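Local coordinates for protein phosphinothricin N-acetyltransferase (Brucella ovis, PDB 5DWM) that probably transfers an acetyl group from acetyl-CoA to the amino group of a small acceptor such as phosphinothricin, at residues I26-V31 and I40-M45. Residues are numbered along the deposited sequence; the frame is centred on the assembly and turned at random. Where two conformers were deposited one is given.
Sequences IYTQAV and IEPPTM
The ring of Tyr27 takes Pro43 at its edge and Val31 on one face. CG of Pro43 lies in the ring plane, and its CD is 3.7 Å from Tyr27 CE2, the two side chains crossing at about a right angle. CG2 of Val31, one turn on, lies 3.5 Å above one face, nearer the ring's margin than its centre. With CG anti to the backbone N (chi1 -170°), Tyr27 sets its ring edge against Pro43, while its OH hydrogen-bonds Glu39 and Ser37 and Tyr95 makes an edge-to-face contact with the ring.

Val31 divides its branches between two jobs. While CG2 touches that face, CG1, anti to the backbone N, reaches the loop and comes within 3.4 Å of the Ile40 O atom and 3.9 Å of Pro42 CD. Pro42 lies across Thr28, its CB 3.6 Å from Thr28 OG1 and its CB and CG both against the CG2 methyl of Thr28.

No direct hydrogen bond joins 26-31 to 40-45; water does that work. Two waters each donate to both Thr28 OG1 and Pro43 O, at 2.8 Å to each of these atoms for the first. Thr28 OG1 is also hydrogen-bonded to Thr24 O, one turn back along its helix. A third water links Val31 O with Ile40 O.

Within the GNAT domain, the contact folds the loop between helices 20-33 and 45-58 back along the first helix; the Tyr27 side chain is about 10 Å from those of Ile94 and Ile96, which bind acetyl-CoA, absent from this chain. The two proline rings give the helix apolar surface. Neither has an N-H to donate, and the polar links to the helix run through Ile40 O, Pro43 O and bridging water.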
loop_
_atom_site.group_PDB
_atom_site.type_symbol
_atom_site.label_atom_id
_atom_site.label_comp_id
_atom_site.label_asym_id
_atom_site.label_seq_id
_atom_site.Cartn_x
_atom_site.Cartn_y
_atom_site.Cartn_z
ATOM N N ILE A 26 20.101 13.856 -1.713
ATOM C CA ILE A 26 18.956 14.113 -2.587
ATOM C C ILE A 26 17.655 13.847 -1.841
ATOM O O ILE A 26 16.723 14.659 -1.862
ATOM C CB ILE A 26 19.060 13.255 -3.859
ATOM C CG1 ILE A 26 20.244 13.729 -4.709
ATOM C CG2 ILE A 26 17.762 13.301 -4.663
ATOM C CD1 ILE A 26 20.539 12.843 -5.903
ATOM N N TYR A 27 17.571 12.698 -1.173
ATOM C CA TYR A 27 16.343 12.364 -0.459
ATOM C C TYR A 27 16.100 13.323 0.705
ATOM O O TYR A 27 14.943 13.673 0.988
ATOM C CB TYR A 27 16.373 10.899 -0.001
ATOM C CG TYR A 27 15.041 10.423 0.541
ATOM C CD1 TYR A 27 13.896 10.462 -0.246
ATOM C CD2 TYR A 27 14.925 9.959 1.844
ATOM C CE1 TYR A 27 12.665 10.055 0.250
ATOM C CE2 TYR A 27 13.692 9.545 2.356
ATOM C CZ TYR A 27 12.573 9.604 1.543
ATOM O OH TYR A 27 11.351 9.199 2.011
ATOM N N THR A 28 17.168 13.767 1.378
ATOM C CA THR A 28 17.015 14.729 2.468
ATOM C C THR A 28 16.290 15.984 1.993
ATOM O O THR A 28 15.360 16.466 2.650
ATOM C CB THR A 28 18.388 15.068 3.058
ATOM O OG1 THR A 28 18.894 13.930 3.766
ATOM C CG2 THR A 28 18.309 16.279 4.007
ATOM N N GLN A 29 16.704 16.529 0.845
ATOM C CA GLN A 29 16.031 17.714 0.315
ATOM C C GLN A 29 14.578 17.425 -0.039
ATOM O O GLN A 29 13.695 18.255 0.211
ATOM C CB GLN A 29 16.788 18.263 -0.898
ATOM C CG GLN A 29 18.121 18.891 -0.537
ATOM C CD GLN A 29 18.004 19.815 0.658
ATOM O OE1 GLN A 29 17.212 20.759 0.648
ATOM N NE2 GLN A 29 18.772 19.529 1.709
ATOM N N ALA A 30 14.309 16.255 -0.628
ATOM C CA ALA A 30 12.931 15.867 -0.916
ATOM C C ALA A 30 12.082 15.816 0.351
ATOM O O ALA A 30 10.943 16.300 0.368
ATOM C CB ALA A 30 12.915 14.509 -1.612
ATOM N N VAL A 31 12.629 15.248 1.427
ATOM C CA VAL A 31 11.876 15.133 2.673
ATOM C C VAL A 31 11.612 16.508 3.267
ATOM O O VAL A 31 10.499 16.803 3.721
ATOM C CB VAL A 31 12.627 14.212 3.654
ATOM C CG1 VAL A 31 12.038 14.314 5.053
ATOM C CG2 VAL A 31 12.600 12.770 3.159
ATOM N N ILE A 40 9.018 12.789 7.453
ATOM C CA ILE A 40 9.210 14.132 7.981
ATOM C C ILE A 40 10.659 14.382 8.363
ATOM O O ILE A 40 11.191 15.468 8.123
ATOM C CB ILE A 40 8.280 14.380 9.187
ATOM C CG1 ILE A 40 6.847 13.976 8.857
ATOM C CG2 ILE A 40 8.383 15.831 9.656
ATOM C CD1 ILE A 40 6.290 14.652 7.672
ATOM N N GLU A 41 11.323 13.380 8.936
ATOM C CA GLU A 41 12.705 13.501 9.369
ATOM C C GLU A 41 13.600 12.763 8.386
ATOM O O GLU A 41 13.412 11.550 8.193
ATOM C CB GLU A 41 12.840 12.891 10.756
ATOM C CG GLU A 41 14.228 12.888 11.334
ATOM C CD GLU A 41 14.273 12.185 12.674
ATOM O OE1 GLU A 41 13.274 12.270 13.419
ATOM O OE2 GLU A 41 15.297 11.538 12.974
ATOM N N PRO A 42 14.555 13.434 7.741
ATOM C CA PRO A 42 15.423 12.767 6.767
ATOM C C PRO A 42 16.162 11.600 7.397
ATOM O O PRO A 42 16.738 11.734 8.489
ATOM C CB PRO A 42 16.404 13.877 6.360
ATOM C CG PRO A 42 15.649 15.134 6.578
ATOM C CD PRO A 42 14.798 14.885 7.802
ATOM N N PRO A 43 16.138 10.430 6.754
ATOM C CA PRO A 43 16.930 9.295 7.245
ATOM C C PRO A 43 18.424 9.588 7.183
ATOM O O PRO A 43 18.900 10.391 6.379
ATOM C CB PRO A 43 16.564 8.156 6.282
ATOM C CG PRO A 43 15.267 8.581 5.648
ATOM C CD PRO A 43 15.326 10.079 5.576
ATOM N N THR A 44 19.172 8.911 8.049
ATOM C CA THR A 44 20.621 8.974 7.972
ATOM C C THR A 44 21.124 8.190 6.756
ATOM O O THR A 44 20.412 7.369 6.162
ATOM C CB THR A 44 21.249 8.332 9.213
ATOM O OG1 THR A 44 20.776 6.979 9.327
ATOM C CG2 THR A 44 20.889 9.122 10.490
ATOM N N MET A 45 22.392 8.423 6.409
ATOM C CA MET A 45 23.037 7.577 5.415
ATOM C C MET A 45 23.023 6.116 5.852
ATOM O O MET A 45 22.842 5.216 5.019
ATOM C CB MET A 45 24.462 8.069 5.187
ATOM C CG MET A 45 25.109 7.516 3.953
ATOM S SD MET A 45 26.757 8.203 3.734
ATOM C CE MET A 45 26.460 9.945 4.020
HETATM O O HOH W 1 20.143 12.883 6.069
HETATM O O HOH W 2 17.709 11.238 3.783
HETATM O O HOH W 3 9.985 17.426 6.508
#